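Cell envelope-related transcriptional attenuator domain-containing protein (Streptococcus agalactiae, PDB 3OKZ) is of unknown function but, as a LytR/CpsA/Psr-family domain, probably helps attach glycopolymers from lipid carriers to the cell wall. Local coordinates at residues V66-S71 and K287-L292; F138-A143 and S169-D174. All coordinates share one frame; numbering follows the deposited sequence.

Interaction 1. Residues V66-S71 and K287-L292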
loop_
_atom_site.group_PDB
_atom_site.type_symbol
_atom_site.label_atom_id
_atom_site.label_comp_id
_atom_site.label_asym_id
_atom_site.label_seq_id
_atom_site.Cartn_x
_atom_site.Cartn_y
_atom_site.Cartn_z
ATOM N N VAL A 66 9.509 2.790 8.467
ATOM C CA VAL A 66 10.819 2.519 7.879
ATOM C C VAL A 66 11.639 3.808 7.745
ATOM O O VAL A 66 11.140 4.826 7.258
ATOM C CB VAL A 66 10.653 1.848 6.501
ATOM C CG1 VAL A 66 11.950 1.892 5.725
ATOM C CG2 VAL A 66 10.221 0.407 6.698
ATOM N N LEU A 67 12.893 3.767 8.189
ATOM C CA LEU A 67 13.770 4.939 8.127
ATOM C C LEU A 67 14.304 5.114 6.715
ATOM O O LEU A 67 15.025 4.249 6.211
ATOM C CB LEU A 67 14.940 4.766 9.097
ATOM C CG LEU A 67 15.874 5.944 9.332
ATOM C CD1 LEU A 67 15.104 7.114 9.925
ATOM C CD2 LEU A 67 16.977 5.503 10.258
ATOM N N ILE A 68 13.976 6.234 6.081
ATOM C CA ILE A 68 14.418 6.461 4.710
ATOM C C ILE A 68 14.811 7.912 4.429
ATOM O O ILE A 68 14.357 8.829 5.110
ATOM C CB ILE A 68 13.292 6.048 3.713
ATOM C CG1 ILE A 68 13.897 5.434 2.447
ATOM C CG2 ILE A 68 12.474 7.269 3.304
ATOM C CD1 ILE A 68 12.863 4.857 1.509
ATOM N N LYS A 69 15.657 8.113 3.424
ATOM C CA LYS A 69 16.073 9.456 3.025
ATOM C C LYS A 69 15.084 9.888 1.949
ATOM O O LYS A 69 15.249 9.559 0.773
ATOM C CB LYS A 69 17.490 9.429 2.447
ATOM C CG LYS A 69 17.956 10.739 1.825
ATOM C CD LYS A 69 19.353 10.569 1.234
ATOM C CE LYS A 69 19.891 11.865 0.644
ATOM N NZ LYS A 69 19.965 12.970 1.653
ATOM N N LEU A 70 14.048 10.611 2.357
ATOM C CA LEU A 70 13.024 11.054 1.422
ATOM C C LEU A 70 13.550 11.524 0.084
ATOM O O LEU A 70 14.502 12.293 0.018
ATOM C CB LEU A 70 12.205 12.188 2.016
ATOM C CG LEU A 70 11.584 11.960 3.382
ATOM C CD1 LEU A 70 10.705 13.167 3.725
ATOM C CD2 LEU A 70 10.776 10.664 3.366
ATOM N N SER A 71 12.914 11.054 -0.982
ATOM C CA SER A 71 13.267 11.461 -2.332
ATOM C C SER A 71 12.088 12.320 -2.766
ATOM O O SER A 71 10.953 12.033 -2.399
ATOM C CB SER A 71 13.398 10.244 -3.249
ATOM O OG SER A 71 14.374 9.346 -2.760
ATOM N N LYS A 287 21.130 -1.158 -3.653
ATOM C CA LYS A 287 21.055 0.294 -3.814
ATOM C C LYS A 287 19.663 0.664 -3.317
ATOM O O LYS A 287 18.682 0.011 -3.671
ATOM C CB LYS A 287 21.202 0.699 -5.284
ATOM C CG LYS A 287 20.818 2.143 -5.593
ATOM C CD LYS A 287 20.951 2.411 -7.081
ATOM C CE LYS A 287 20.254 3.693 -7.516
ATOM N NZ LYS A 287 20.901 4.918 -6.975
ATOM N N THR A 288 19.582 1.695 -2.489
ATOM C CA THR A 288 18.315 2.137 -1.924
ATOM C C THR A 288 18.527 3.501 -1.313
ATOM O O THR A 288 19.666 3.931 -1.135
ATOM C CB THR A 288 17.841 1.210 -0.790
ATOM O OG1 THR A 288 16.545 1.621 -0.340
ATOM C CG2 THR A 288 18.799 1.290 0.381
ATOM N N SER A 289 17.437 4.184 -0.984
ATOM C CA SER A 289 17.551 5.500 -0.362
ATOM C C SER A 289 17.275 5.373 1.128
ATOM O O SER A 289 17.287 6.356 1.861
ATOM C CB SER A 289 16.574 6.487 -1.004
ATOM O OG SER A 289 15.271 5.937 -1.084
ATOM N N ALA A 290 17.038 4.143 1.565
ATOM C CA ALA A 290 16.743 3.878 2.963
ATOM C C ALA A 290 18.009 3.623 3.754
ATOM O O ALA A 290 19.007 3.145 3.221
ATOM C CB ALA A 290 15.789 2.686 3.093
ATOM N N ILE A 291 17.936 3.953 5.038
ATOM C CA ILE A 291 19.034 3.797 5.967
ATOM C C ILE A 291 19.153 2.333 6.350
ATOM O O ILE A 291 18.252 1.767 6.955
ATOM C CB ILE A 291 18.778 4.652 7.220
ATOM C CG1 ILE A 291 18.849 6.133 6.856
ATOM C CG2 ILE A 291 19.805 4.344 8.290
ATOM C CD1 ILE A 291 17.860 6.551 5.796
ATOM N N LEU A 292 20.261 1.709 5.988
ATOM C CA LEU A 292 20.439 0.306 6.307
ATOM C C LEU A 292 20.923 0.077 7.733
ATOM O O LEU A 292 21.615 0.911 8.335
ATOM C CB LEU A 292 21.393 -0.333 5.305
ATOM C CG LEU A 292 20.897 -0.197 3.863
ATOM C CD1 LEU A 292 21.984 -0.668 2.926
ATOM C CD2 LEU A 292 19.602 -1.009 3.648
#

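Interaction 2. Residues F138-A143 and S169-D174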
loop_
_atom_site.group_PDB
_atom_site.type_symbol
_atom_site.label_atom_id
_atom_site.label_comp_id
_atom_site.label_asym_id
_atom_site.label_seq_id
_atom_site.Cartn_x
_atom_site.Cartn_y
_atom_site.Cartn_z
ATOM N N PHE A 138 -11.981 -9.291 22.532
ATOM C CA PHE A 138 -12.649 -7.997 22.610
ATOM C C PHE A 138 -13.077 -7.541 21.220
ATOM O O PHE A 138 -12.785 -8.204 20.227
ATOM C CB PHE A 138 -11.699 -6.970 23.217
ATOM C CG PHE A 138 -10.310 -7.049 22.666
ATOM C CD1 PHE A 138 -9.456 -8.084 23.049
ATOM C CD2 PHE A 138 -9.872 -6.129 21.721
ATOM C CE1 PHE A 138 -8.187 -8.204 22.490
ATOM C CE2 PHE A 138 -8.611 -6.236 21.158
ATOM C CZ PHE A 138 -7.764 -7.277 21.540
ATOM N N PRO A 139 -13.794 -6.409 21.133
ATOM C CA PRO A 139 -14.229 -5.920 19.823
ATOM C C PRO A 139 -13.112 -5.122 19.167
ATOM O O PRO A 139 -12.479 -4.286 19.815
ATOM C CB PRO A 139 -15.426 -5.024 20.157
ATOM C CG PRO A 139 -15.855 -5.468 21.522
ATOM C CD PRO A 139 -14.539 -5.729 22.201
ATOM N N ILE A 140 -12.855 -5.388 17.892
ATOM C CA ILE A 140 -11.824 -4.650 17.186
ATOM C C ILE A 140 -12.400 -3.255 17.052
ATOM O O ILE A 140 -13.498 -3.086 16.534
ATOM C CB ILE A 140 -11.564 -5.242 15.788
ATOM C CG1 ILE A 140 -10.915 -6.617 15.919
ATOM C CG2 ILE A 140 -10.675 -4.319 14.990
ATOM C CD1 ILE A 140 -10.487 -7.222 14.601
ATOM N N SER A 141 -11.680 -2.255 17.540
ATOM C CA SER A 141 -12.185 -0.892 17.461
ATOM C C SER A 141 -11.111 0.170 17.657
ATOM O O SER A 141 -10.014 -0.107 18.149
ATOM C CB SER A 141 -13.291 -0.682 18.498
ATOM O OG SER A 141 -12.836 0.111 19.580
ATOM N N ILE A 142 -11.447 1.394 17.273
ATOM C CA ILE A 142 -10.526 2.513 17.392
ATOM C C ILE A 142 -11.256 3.742 17.942
ATOM O O ILE A 142 -10.819 4.882 17.756
ATOM C CB ILE A 142 -9.913 2.841 16.021
ATOM C CG1 ILE A 142 -10.981 3.447 15.103
ATOM C CG2 ILE A 142 -9.337 1.554 15.402
ATOM C CD1 ILE A 142 -10.555 3.567 13.656
ATOM N N ALA A 143 -12.375 3.497 18.618
ATOM C CA ALA A 143 -13.165 4.572 19.198
ATOM C C ALA A 143 -12.338 5.286 20.255
ATOM O O ALA A 143 -12.437 6.499 20.430
ATOM C CB ALA A 143 -14.433 4.010 19.814
ATOM N N SER A 169 -9.216 -2.512 9.527
ATOM C CA SER A 169 -7.891 -2.348 8.936
ATOM C C SER A 169 -7.074 -1.210 9.536
ATOM O O SER A 169 -5.980 -0.913 9.058
ATOM C CB SER A 169 -8.008 -2.154 7.430
ATOM O OG SER A 169 -8.873 -1.077 7.143
ATOM N N ARG A 170 -7.596 -0.564 10.573
ATOM C CA ARG A 170 -6.852 0.511 11.217
ATOM C C ARG A 170 -6.369 0.082 12.602
ATOM O O ARG A 170 -5.324 0.525 13.071
ATOM C CB ARG A 170 -7.724 1.756 11.353
ATOM C CG ARG A 170 -7.725 2.689 10.151
ATOM C CD ARG A 170 -8.764 3.783 10.354
ATOM N NE ARG A 170 -8.495 4.974 9.555
ATOM C CZ ARG A 170 -7.390 5.704 9.655
ATOM N NH1 ARG A 170 -6.445 5.361 10.523
ATOM N NH2 ARG A 170 -7.232 6.776 8.891
HETATM N N MSE A 171 -7.143 -0.789 13.247
HETATM C CA MSE A 171 -6.820 -1.268 14.588
HETATM C C MSE A 171 -5.336 -1.586 14.686
HETATM O O MSE A 171 -4.758 -2.214 13.800
HETATM C CB MSE A 171 -7.667 -2.499 14.931
HETATM C CG MSE A 171 -7.667 -2.840 16.419
HETATM SE SE MSE A 171 -5.990 -3.553 17.170
HETATM C CE MSE A 171 -6.397 -5.443 17.065
ATOM N N ARG A 172 -4.724 -1.164 15.782
ATOM C CA ARG A 172 -3.299 -1.359 15.960
ATOM C C ARG A 172 -2.873 -1.602 17.405
ATOM O O ARG A 172 -2.235 -2.602 17.711
ATOM C CB ARG A 172 -2.584 -0.116 15.420
ATOM C CG ARG A 172 -1.063 -0.080 15.535
ATOM C CD ARG A 172 -0.590 1.343 15.261
ATOM N NE ARG A 172 0.758 1.427 14.704
ATOM C CZ ARG A 172 1.868 1.075 15.350
ATOM N NH1 ARG A 172 1.802 0.604 16.593
ATOM N NH2 ARG A 172 3.047 1.201 14.749
ATOM N N TYR A 173 -3.256 -0.688 18.287
ATOM C CA TYR A 173 -2.854 -0.727 19.684
ATOM C C TYR A 173 -3.297 -1.876 20.553
ATOM O O TYR A 173 -2.710 -2.119 21.607
ATOM C CB TYR A 173 -3.202 0.610 20.327
ATOM C CG TYR A 173 -2.544 1.710 19.557
ATOM C CD1 TYR A 173 -1.165 1.685 19.335
ATOM C CD2 TYR A 173 -3.285 2.724 18.967
ATOM C CE1 TYR A 173 -0.542 2.640 18.538
ATOM C CE2 TYR A 173 -2.667 3.690 18.166
ATOM C CZ TYR A 173 -1.299 3.636 17.958
ATOM O OH TYR A 173 -0.683 4.567 17.173
ATOM N N ASP A 174 -4.318 -2.596 20.131
ATOM C CA ASP A 174 -4.732 -3.731 20.923
ATOM C C ASP A 174 -4.140 -4.979 20.307
ATOM O O ASP A 174 -4.372 -6.091 20.782
ATOM C CB ASP A 174 -6.242 -3.805 20.970
ATOM C CG ASP A 174 -6.823 -2.697 21.777
ATOM O OD1 ASP A 174 -6.464 -2.611 22.968
ATOM O OD2 ASP A 174 -7.619 -1.910 21.230
HETATM O O HOH W 1 -9.454 -3.499 18.903
#

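Interaction 1. Residues V66-S71 and K287-L292
Ile68 and Ala290 face each other as a non-hydrogen-bonded pair of a single antiparallel beta bridge, with CA atoms 3.9 Å apart. The bridge joins strand 67-69 to the loop 287-292. Two backbone bonds frame it: Lys69 N gives its hydrogen to Ser289 O at 2.9 Å, and Ile291 N gives its own to Leu67 O at 3.2 Å. Ile291 can be followed outward from CB, which rests 3.6 Å from Leu67 CD2. At the branch, CG2 touches the same Leu67 methyl, while CG1 passes Leu67 CG at 3.9 Å. CG1 lies anti to the carbonyl carbon (chi1 -68°), and the bend at chi2 (59°) brings CD1 over the strand backbone, 3.6 Å from Lys69 N and as near to Ile68 C. On the other side of the bridge, Ile68 CG1 lies against Ala290 CB at 3.4 Å, and Ile68 CD1 reaches toward Ser289 OG. Thr288 OG1 accepts from Ala290 N at 3.2 Å, an ST turn just before the bridge. Ser71 OG is hydrogen-bonded to Asp103 OD2 of helix 93-105, and Thr288 OG1 also hydrogen-bonds to Leu104 O near the end of that helix. Backbone bonding of Ile68 with Ala83 joins the other edge of strand 67-69 to strand 82-84, while the Ile68 side chain packs on helix 93-105 and that of Leu67 on strand 258-261.

Interaction 2. Residues F138-A143 and S169-D174
Ile140 and Met171 meet where a short, weakly bonded two-stranded antiparallel ribbon, strands 140-141 and 152-153, passes the loop between helices 162-168 and 178-200 of the LCP domain. Their side chains cross at about a right angle, with Ile140 CG2 set 3.5 Å from Met171 CB and nearly as close to CG. In Met171, a selenomethionine, CG anti to the backbone N (chi1 -165°) puts CB and CG together against that isoleucine methyl; its CG also lies 4.0 Å from Ser141 O. Ile142 divides its two branches: CG2, anti to the carbonyl carbon, lies over the backbone N and CA of Met171, whereas CG1 (chi1 70°) carries CD1 to within 3.8 Å of Arg170 CD. That methyl meets the aliphatic part of an arginine chain extended from CG to NE, whose charged end goes on to a salt bridge with Asp43. At the other end of the contact Phe138 and Asp174 cross obliquely, the ring and carboxylate planes 65° apart; Phe138 CE2 comes within 3.4 Å of Asp174 CB, and CZ lies near Asp174 O. No direct hydrogen bond joins the segments. A water lying in the plane of the Phe138 ring, at its edge, spans them instead: it accepts from Ser141 N at 2.9 Å and gives a weak bond to Asp174 OD2 at 3.4 Å.

Both contacts are partly buried and bring a short strand against a non-regular loop, but the loops are held differently. Interaction 1 is built on main-chain pairing that closes 215 intervening residues and ties the C-terminal part of the chain to a strand near the central sheet. Interaction 2, nested inside that span with only 25 residues between its segments, rests on side-chain packing, with a water bridge that is weak on its Asp174 leg; its exposed residue is Asp174, as Lys69 is in interaction 1. The centres of interactions 1 and 2 are about 30 Å apart. They share no strand or helix; the first rests on helix 93-105, while Arg170 of the second reaches Asp43 on strand 41-51 by a salt bridge.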